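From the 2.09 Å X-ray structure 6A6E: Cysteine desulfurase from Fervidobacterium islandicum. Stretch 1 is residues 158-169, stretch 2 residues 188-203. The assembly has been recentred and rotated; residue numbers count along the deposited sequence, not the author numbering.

Stretch 1 (158-169) EKGVITNESILK
Stretch 2 (188-203) VTGQEMPIELIRETFK

Two loop-to-helix segments of one chain run side by side in the same direction, burying 565 Å² between them. Helix 164-169 and helix 195-201 lie nearly parallel, their axes 14° apart and 10.5 Å at closest approach. CA atoms pair Gly160 with Thr189 (6.4 Å), Val161 with Gln191 (7.2 Å), Ile162 with Met193 (7.8 Å) and Ile167 with Ile198 (7.2 Å).

Ile167 covers the most surface. Its CB points toward the second helix, and its m,t rotamer carries CD1 to 3.6 Å from Pro194 CG and 4.0 Å from Ile198 CG1, while its CG2 lies 4.3 Å from Phe202 CE2. A long, branched hydrocarbon suits this buried site because it can meet several apolar neighbours at once.

Leu197 (t,p) also points toward its partner helix. Its CD2 approaches Asn164 OD1 at 3.4 Å, a contact without a hydrogen bond, and its CD1 lies 4.5 Å from Leu168 CD2 in a looser apolar contact near the exposed margin.

Gln191 joins the loops. Extended t,t with chi3 near 3°, its amide reads the extended backbone of Ile162 (phi/psi -97/105): Ile162 N donates to Gln191 OE1 (3.0 Å), and Gln191 NE2 donates to Ile162 O (2.9 Å), both nearly linear. One primary amide thus satisfies a donor and an acceptor. A water donates to Gln191 OE1 (2.9 Å) and Gly160 O (2.7 Å) and accepts from Thr189 OG1 (2.4 Å). Gly160, at phi/psi 85/14, suits this turn: a CB would jam against the preceding carbonyl and sit 3.0 Å from Thr189 CG2.

Each helix starts just after an N-cap, Thr163 or Pro194. Thr163 (p) accepts at OG1 from Ser166 N (3.0 Å), satisfying an amide in the first turn; Pro194 has no side-chain acceptor with which to cap in this way, and its ring packs against Ile167.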

ATOM      1  N   GLU A 158      11.560 -31.149 -16.205  1.00 30.29           N
ATOM      2  CA  GLU A 158      10.452 -31.100 -17.126  1.00 34.34           C
ATOM      3  C   GLU A 158       9.144 -31.244 -16.369  1.00 29.56           C
ATOM      4  O   GLU A 158       8.099 -31.059 -16.949  1.00 30.29           O
ATOM      5  CB  GLU A 158      10.626 -32.121 -18.266  1.00 38.96           C
ATOM      6  CG  GLU A 158      10.434 -33.573 -17.888  1.00 48.44           C
ATOM      7  CD  GLU A 158      10.567 -34.529 -19.100  1.00 57.55           C
ATOM      8  OE1 GLU A 158      11.087 -34.139 -20.194  1.00 56.17           O
ATOM      9  OE2 GLU A 158      10.125 -35.683 -18.945  1.00 56.14           O
ATOM     10  N   LYS A 159       9.226 -31.531 -15.062  1.00 29.33           N
ATOM     11  CA  LYS A 159       8.087 -31.469 -14.149  1.00 29.24           C
ATOM     12  C   LYS A 159       8.079 -30.122 -13.320  1.00 23.57           C
ATOM     13  O   LYS A 159       7.269 -29.932 -12.430  1.00 22.94           O
ATOM     14  CB  LYS A 159       8.068 -32.711 -13.259  1.00 30.42           C
ATOM     15  CG  LYS A 159       7.462 -33.961 -13.899  1.00 35.11           C
ATOM     16  CD  LYS A 159       5.943 -33.877 -13.991  1.00 40.61           C
ATOM     17  CE  LYS A 159       5.294 -35.168 -14.478  1.00 40.28           C
ATOM     18  NZ  LYS A 159       3.809 -34.960 -14.653  1.00 40.12           N
ATOM     19  N   GLY A 160       9.025 -29.245 -13.604  1.00 23.86           N
ATOM     20  CA  GLY A 160       9.155 -27.977 -12.905  1.00 25.37           C
ATOM     21  C   GLY A 160       9.950 -28.012 -11.603  1.00 26.53           C
ATOM     22  O   GLY A 160       9.915 -27.076 -10.860  1.00 24.17           O
ATOM     23  N   VAL A 161      10.689 -29.086 -11.356  1.00 27.00           N
ATOM     24  CA  VAL A 161      11.402 -29.287 -10.079  1.00 25.25           C
ATOM     25  C   VAL A 161      12.756 -28.651 -10.180  1.00 22.94           C
ATOM     26  O   VAL A 161      13.431 -28.744 -11.227  1.00 22.12           O
ATOM     27  CB  VAL A 161      11.535 -30.811  -9.706  1.00 24.51           C
ATOM     28  CG1 VAL A 161      12.266 -31.014  -8.385  1.00 24.83           C
ATOM     29  CG2 VAL A 161      10.184 -31.393  -9.556  1.00 26.07           C
ATOM     30  N   ILE A 162      13.140 -27.929  -9.121  1.00 23.21           N
ATOM     31  CA  ILE A 162      14.512 -27.426  -8.977  1.00 24.69           C
ATOM     32  C   ILE A 162      15.255 -28.450  -8.076  1.00 25.66           C
ATOM     33  O   ILE A 162      14.998 -28.520  -6.888  1.00 22.76           O
ATOM     34  CB  ILE A 162      14.559 -26.044  -8.299  1.00 25.79           C
ATOM     35  CG1 ILE A 162      13.779 -25.022  -9.098  1.00 25.10           C
ATOM     36  CG2 ILE A 162      16.016 -25.613  -8.039  1.00 25.39           C
ATOM     37  CD1 ILE A 162      14.486 -24.510 -10.302  1.00 27.13           C
ATOM     38  N   THR A 163      16.111 -29.284  -8.666  1.00 25.64           N
ATOM     39  CA  THR A 163      16.801 -30.340  -7.913  1.00 25.66           C
ATOM     40  C   THR A 163      18.033 -29.764  -7.260  1.00 25.27           C
ATOM     41  O   THR A 163      18.563 -28.749  -7.716  1.00 23.58           O
ATOM     42  CB  THR A 163      17.219 -31.532  -8.844  1.00 25.57           C
ATOM     43  OG1 THR A 163      18.160 -31.067  -9.813  1.00 23.02           O
ATOM     44  CG2 THR A 163      16.014 -32.085  -9.522  1.00 25.99           C
ATOM     45  N   ASN A 164      18.462 -30.394  -6.171  1.00 28.38           N
ATOM     46  CA  ASN A 164      19.756 -30.060  -5.534  1.00 29.55           C
ATOM     47  C   ASN A 164      20.889 -30.089  -6.511  1.00 27.05           C
ATOM     48  O   ASN A 164      21.775 -29.204  -6.479  1.00 26.58           O
ATOM     49  CB  ASN A 164      20.064 -31.023  -4.378  1.00 31.84           C
ATOM     50  CG  ASN A 164      19.253 -30.741  -3.161  1.00 32.01           C
ATOM     51  OD1 ASN A 164      18.379 -29.858  -3.175  1.00 29.12           O
ATOM     52  ND2 ASN A 164      19.562 -31.447  -2.059  1.00 29.48           N
ATOM     53  N   GLU A 165      20.864 -31.070  -7.412  1.00 27.50           N
ATOM     54  CA  GLU A 165      21.891 -31.149  -8.464  1.00 29.58           C
ATOM     55  C   GLU A 165      21.880 -29.965  -9.391  1.00 29.40           C
ATOM     56  O   GLU A 165      22.974 -29.435  -9.722  1.00 27.98           O
ATOM     57  CB  GLU A 165      21.771 -32.446  -9.281  1.00 35.08           C
ATOM     58  CG  GLU A 165      22.836 -32.665 -10.346  1.00 41.42           C
ATOM     59  CD  GLU A 165      24.297 -32.597  -9.829  1.00 61.27           C
ATOM     60  OE1 GLU A 165      24.608 -32.933  -8.625  1.00 64.70           O
ATOM     61  OE2 GLU A 165      25.176 -32.198 -10.645  1.00 76.97           O
ATOM     62  N   SER A 166      20.686 -29.524  -9.820  1.00 27.30           N
ATOM     63  CA  SER A 166      20.609 -28.300 -10.647  1.00 25.36           C
ATOM     64  C   SER A 166      21.253 -27.119  -9.921  1.00 23.05           C
ATOM     65  O   SER A 166      21.989 -26.328 -10.504  1.00 20.29           O
ATOM     66  CB  SER A 166      19.155 -27.959 -11.006  1.00 28.18           C
ATOM     67  OG  SER A 166      19.181 -26.821 -11.858  1.00 32.67           O
ATOM     68  N   ILE A 167      21.009 -27.018  -8.627  1.00 21.98           N
ATOM     69  CA  ILE A 167      21.600 -25.902  -7.840  1.00 23.21           C
ATOM     70  C   ILE A 167      23.125 -25.910  -7.813  1.00 22.47           C
ATOM     71  O   ILE A 167      23.781 -24.923  -8.212  1.00 23.11           O
ATOM     72  CB  ILE A 167      21.028 -25.869  -6.403  1.00 23.86           C
ATOM     73  CG1 ILE A 167      19.573 -25.357  -6.471  1.00 26.59           C
ATOM     74  CG2 ILE A 167      21.790 -24.871  -5.544  1.00 24.16           C
ATOM     75  CD1 ILE A 167      18.786 -25.807  -5.297  1.00 25.45           C
ATOM     76  N   LEU A 168      23.669 -27.064  -7.439  1.00 24.10           N
ATOM     77  CA  LEU A 168      25.147 -27.317  -7.531  1.00 28.97           C
ATOM     78  C   LEU A 168      25.731 -27.182  -8.927  1.00 26.92           C
ATOM     79  O   LEU A 168      26.798 -26.602  -9.056  1.00 28.68           O
ATOM     80  CB  LEU A 168      25.506 -28.691  -6.976  1.00 26.28           C
ATOM     81  CG  LEU A 168      25.107 -28.819  -5.507  1.00 30.21           C
ATOM     82  CD1 LEU A 168      25.123 -30.259  -5.021  1.00 32.32           C
ATOM     83  CD2 LEU A 168      25.993 -27.929  -4.650  1.00 30.20           C
ATOM     84  N   LYS A 169      25.043 -27.686  -9.962  1.00 30.67           N
ATOM     85  CA  LYS A 169      25.500 -27.456 -11.357  1.00 34.34           C
ATOM     86  C   LYS A 169      25.510 -25.992 -11.817  1.00 33.22           C
ATOM     87  O   LYS A 169      26.450 -25.515 -12.498  1.00 28.26           O
ATOM     88  CB  LYS A 169      24.667 -28.267 -12.338  1.00 42.11           C
ATOM     89  CG  LYS A 169      25.316 -29.607 -12.675  1.00 56.55           C
ATOM     90  CD  LYS A 169      25.139 -30.000 -14.145  1.00 69.48           C
ATOM     91  CE  LYS A 169      23.769 -30.619 -14.436  1.00 76.30           C
ATOM     92  NZ  LYS A 169      23.667 -31.088 -15.851  1.00 79.93           N
ATOM     93  N   VAL A 188       3.240 -22.598  -8.119  1.00 20.82           N
ATOM     94  CA  VAL A 188       2.768 -23.548  -9.164  1.00 20.17           C
ATOM     95  C   VAL A 188       3.168 -25.016  -8.902  1.00 21.57           C
ATOM     96  O   VAL A 188       2.316 -25.907  -8.887  1.00 22.08           O
ATOM     97  CB  VAL A 188       3.303 -23.141 -10.536  1.00 20.72           C
ATOM     98  CG1 VAL A 188       2.879 -24.150 -11.595  1.00 23.33           C
ATOM     99  CG2 VAL A 188       2.745 -21.765 -10.928  1.00 23.74           C
ATOM    100  N   THR A 189       4.440 -25.251  -8.624  1.00 21.14           N
ATOM    101  CA  THR A 189       4.888 -26.605  -8.314  1.00 21.02           C
ATOM    102  C   THR A 189       4.657 -27.030  -6.903  1.00 21.44           C
ATOM    103  O   THR A 189       4.652 -28.230  -6.625  1.00 24.80           O
ATOM    104  CB  THR A 189       6.351 -26.818  -8.637  1.00 20.03           C
ATOM    105  OG1 THR A 189       7.177 -26.133  -7.667  1.00 21.49           O
ATOM    106  CG2 THR A 189       6.662 -26.368 -10.015  1.00 20.47           C
ATOM    107  N   GLY A 190       4.483 -26.072  -5.983  1.00 21.58           N
ATOM    108  CA  GLY A 190       4.318 -26.389  -4.537  1.00 19.90           C
ATOM    109  C   GLY A 190       5.661 -26.715  -3.865  1.00 19.93           C
ATOM    110  O   GLY A 190       5.712 -27.038  -2.684  1.00 22.40           O
ATOM    111  N   GLN A 191       6.764 -26.650  -4.603  1.00 19.51           N
ATOM    112  CA  GLN A 191       8.051 -27.099  -4.056  1.00 18.83           C
ATOM    113  C   GLN A 191       8.627 -26.093  -3.049  1.00 19.60           C
ATOM    114  O   GLN A 191       8.937 -24.949  -3.429  1.00 18.92           O
ATOM    115  CB  GLN A 191       9.096 -27.308  -5.170  1.00 19.46           C
ATOM    116  CG  GLN A 191      10.391 -27.904  -4.612  1.00 19.29           C
ATOM    117  CD  GLN A 191      11.511 -28.054  -5.603  1.00 21.23           C
ATOM    118  OE1 GLN A 191      11.386 -27.660  -6.755  1.00 23.11           O
ATOM    119  NE2 GLN A 191      12.665 -28.584  -5.126  1.00 20.13           N
ATOM    120  N   GLU A 192       8.777 -26.505  -1.792  1.00 20.34           N
ATOM    121  CA  GLU A 192       9.594 -25.757  -0.834  1.00 22.44           C
ATOM    122  C   GLU A 192      11.083 -25.888  -1.185  1.00 23.58           C
ATOM    123  O   GLU A 192      11.576 -26.978  -1.315  1.00 22.71           O
ATOM    124  CB  GLU A 192       9.353 -26.224   0.593  1.00 24.45           C
ATOM    125  CG  GLU A 192       7.896 -25.999   1.039  1.00 26.31           C
ATOM    126  CD  GLU A 192       7.585 -26.483   2.454  1.00 30.74           C
ATOM    127  OE1 GLU A 192       8.425 -27.196   3.040  1.00 30.75           O
ATOM    128  OE2 GLU A 192       6.482 -26.158   2.994  1.00 32.21           O
ATOM    129  N   MET A 193      11.768 -24.754  -1.358  1.00 21.42           N
ATOM    130  CA  MET A 193      13.124 -24.739  -1.825  1.00 22.68           C
ATOM    131  C   MET A 193      14.145 -24.943  -0.682  1.00 22.31           C
ATOM    132  O   MET A 193      13.912 -24.537   0.458  1.00 21.23           O
ATOM    133  CB  MET A 193      13.444 -23.432  -2.569  1.00 21.33           C
ATOM    134  CG  MET A 193      12.636 -23.199  -3.844  1.00 24.91           C
ATOM    135  SD  MET A 193      12.766 -24.559  -5.069  1.00 25.81           S
ATOM    136  CE  MET A 193      11.548 -24.112  -6.317  1.00 25.33           C
ATOM    137  N   PRO A 194      15.291 -25.529  -1.020  1.00 23.50           N
ATOM    138  CA  PRO A 194      16.359 -25.780  -0.083  1.00 23.68           C
ATOM    139  C   PRO A 194      17.147 -24.485   0.126  1.00 23.16           C
ATOM    140  O   PRO A 194      18.271 -24.313  -0.349  1.00 19.87           O
ATOM    141  CB  PRO A 194      17.164 -26.896  -0.792  1.00 24.59           C
ATOM    142  CG  PRO A 194      17.078 -26.506  -2.228  1.00 26.61           C
ATOM    143  CD  PRO A 194      15.619 -26.032  -2.372  1.00 24.48           C
ATOM    144  N   ILE A 195      16.565 -23.562   0.883  1.00 21.84           N
ATOM    145  CA  ILE A 195      17.192 -22.251   1.090  1.00 21.32           C
ATOM    146  C   ILE A 195      18.619 -22.281   1.693  1.00 21.70           C
ATOM    147  O   ILE A 195      19.518 -21.553   1.201  1.00 20.98           O
ATOM    148  CB  ILE A 195      16.310 -21.369   2.000  1.00 21.40           C
ATOM    149  CG1 ILE A 195      14.996 -21.086   1.294  1.00 23.17           C
ATOM    150  CG2 ILE A 195      17.031 -20.070   2.308  1.00 21.12           C
ATOM    151  CD1 ILE A 195      13.963 -20.427   2.192  1.00 27.08           C
ATOM    152  N   GLU A 196      18.839 -23.105   2.711  1.00 22.68           N
ATOM    153  CA  GLU A 196      20.208 -23.224   3.309  1.00 26.19           C
ATOM    154  C   GLU A 196      21.255 -23.776   2.342  1.00 24.71           C
ATOM    155  O   GLU A 196      22.377 -23.274   2.264  1.00 26.94           O
ATOM    156  CB  GLU A 196      20.149 -24.022   4.595  1.00 28.63           C
ATOM    157  CG  GLU A 196      19.413 -23.214   5.650  1.00 31.88           C
ATOM    158  CD  GLU A 196      19.451 -23.781   7.059  1.00 34.28           C
ATOM    159  OE1 GLU A 196      20.499 -24.276   7.476  1.00 41.16           O
ATOM    160  OE2 GLU A 196      18.436 -23.677   7.775  1.00 31.44           O
ATOM    161  N   LEU A 197      20.858 -24.744   1.529  1.00 23.79           N
ATOM    162  CA  LEU A 197      21.775 -25.263   0.500  1.00 23.35           C
ATOM    163  C   LEU A 197      22.103 -24.123  -0.469  1.00 23.00           C
ATOM    164  O   LEU A 197      23.259 -23.927  -0.855  1.00 20.93           O
ATOM    165  CB  LEU A 197      21.143 -26.436  -0.206  1.00 23.30           C
ATOM    166  CG  LEU A 197      21.894 -26.912  -1.453  1.00 26.38           C
ATOM    167  CD1 LEU A 197      23.273 -27.491  -1.116  1.00 28.16           C
ATOM    168  CD2 LEU A 197      21.007 -27.899  -2.198  1.00 26.30           C
ATOM    169  N   ILE A 198      21.093 -23.317  -0.829  1.00 19.81           N
ATOM    170  CA  ILE A 198      21.375 -22.167  -1.691  1.00 20.40           C
ATOM    171  C   ILE A 198      22.270 -21.163  -1.010  1.00 19.80           C
ATOM    172  O   ILE A 198      23.213 -20.634  -1.618  1.00 20.24           O
ATOM    173  CB  ILE A 198      20.055 -21.530  -2.253  1.00 22.03           C
ATOM    174  CG1 ILE A 198      19.372 -22.557  -3.129  1.00 23.59           C
ATOM    175  CG2 ILE A 198      20.340 -20.239  -3.048  1.00 20.46           C
ATOM    176  CD1 ILE A 198      17.933 -22.252  -3.365  1.00 28.93           C
ATOM    177  N   ARG A 199      22.031 -20.905   0.265  1.00 20.63           N
ATOM    178  CA  ARG A 199      22.828 -19.906   0.966  1.00 21.12           C
ATOM    179  C   ARG A 199      24.329 -20.314   0.984  1.00 22.39           C
ATOM    180  O   ARG A 199      25.207 -19.463   0.753  1.00 24.67           O
ATOM    181  CB  ARG A 199      22.301 -19.807   2.382  1.00 22.11           C
ATOM    182  CG  ARG A 199      23.189 -19.111   3.410  1.00 21.79           C
ATOM    183  CD  ARG A 199      23.330 -17.620   3.224  1.00 22.23           C
ATOM    184  NE  ARG A 199      23.990 -17.162   1.999  1.00 22.70           N
ATOM    185  CZ  ARG A 199      24.035 -15.878   1.615  1.00 22.79           C
ATOM    186  NH1 ARG A 199      23.442 -14.923   2.336  1.00 23.00           N
ATOM    187  NH2 ARG A 199      24.621 -15.529   0.477  1.00 23.27           N
ATOM    188  N   GLU A 200      24.610 -21.596   1.242  1.00 23.43           N
ATOM    189  CA  GLU A 200      26.051 -22.090   1.228  1.00 24.26           C
ATOM    190  C   GLU A 200      26.647 -22.222  -0.127  1.00 25.73           C
ATOM    191  O   GLU A 200      27.850 -21.941  -0.301  1.00 27.21           O
ATOM    192  CB  GLU A 200      26.240 -23.398   2.000  1.00 25.13           C
ATOM    193  CG  GLU A 200      25.620 -23.422   3.388  1.00 25.38           C
ATOM    194  CD  GLU A 200      26.060 -22.266   4.282  1.00 30.69           C
ATOM    195  OE1 GLU A 200      27.120 -21.658   3.991  1.00 31.34           O
ATOM    196  OE2 GLU A 200      25.331 -21.967   5.271  1.00 29.54           O
ATOM    197  N   THR A 201      25.841 -22.608  -1.125  1.00 26.44           N
ATOM    198  CA  THR A 201      26.371 -22.700  -2.481  1.00 26.01           C
ATOM    199  C   THR A 201      26.768 -21.324  -3.032  1.00 29.98           C
ATOM    200  O   THR A 201      27.730 -21.188  -3.758  1.00 25.39           O
ATOM    201  CB  THR A 201      25.308 -23.342  -3.388  1.00 26.60           C
ATOM    202  OG1 THR A 201      24.915 -24.585  -2.811  1.00 24.53           O
ATOM    203  CG2 THR A 201      25.787 -23.507  -4.795  1.00 27.02           C
ATOM    204  N   PHE A 202      25.994 -20.287  -2.719  1.00 29.49           N
ATOM    205  CA  PHE A 202      26.298 -18.953  -3.236  1.00 28.33           C
ATOM    206  C   PHE A 202      26.599 -18.063  -2.042  1.00 30.44           C
ATOM    207  O   PHE A 202      25.817 -17.155  -1.638  1.00 23.88           O
ATOM    208  CB  PHE A 202      25.145 -18.425  -4.079  1.00 26.79           C
ATOM    209  CG  PHE A 202      24.846 -19.292  -5.270  1.00 26.48           C
ATOM    210  CD1 PHE A 202      25.679 -19.278  -6.358  1.00 25.20           C
ATOM    211  CD2 PHE A 202      23.789 -20.154  -5.269  1.00 25.18           C
ATOM    212  CE1 PHE A 202      25.419 -20.078  -7.429  1.00 22.59           C
ATOM    213  CE2 PHE A 202      23.536 -20.971  -6.333  1.00 24.95           C
ATOM    214  CZ  PHE A 202      24.350 -20.917  -7.424  1.00 24.43           C
ATOM    215  N   LYS A 203      27.749 -18.362  -1.464  1.00 28.82           N
ATOM    216  CA  LYS A 203      28.106 -17.860  -0.157  1.00 30.30           C
ATOM    217  C   LYS A 203      28.353 -16.344  -0.148  1.00 26.62           C
ATOM    218  O   LYS A 203      28.034 -15.685   0.826  1.00 27.58           O
ATOM    219  CB  LYS A 203      29.340 -18.622   0.313  1.00 32.94           C
ATOM    220  CG  LYS A 203      29.654 -18.371   1.739  1.00 32.94           C
ATOM    221  CD  LYS A 203      28.872 -19.215   2.671  1.00 33.35           C
ATOM    222  CE  LYS A 203      29.401 -18.873   4.042  1.00 33.10           C
ATOM    223  NZ  LYS A 203      28.516 -19.450   5.073  1.00 32.29           N
TER
HETATM  224  O   HOH W   1       9.531 -26.081  -8.335  1.00 18.51           O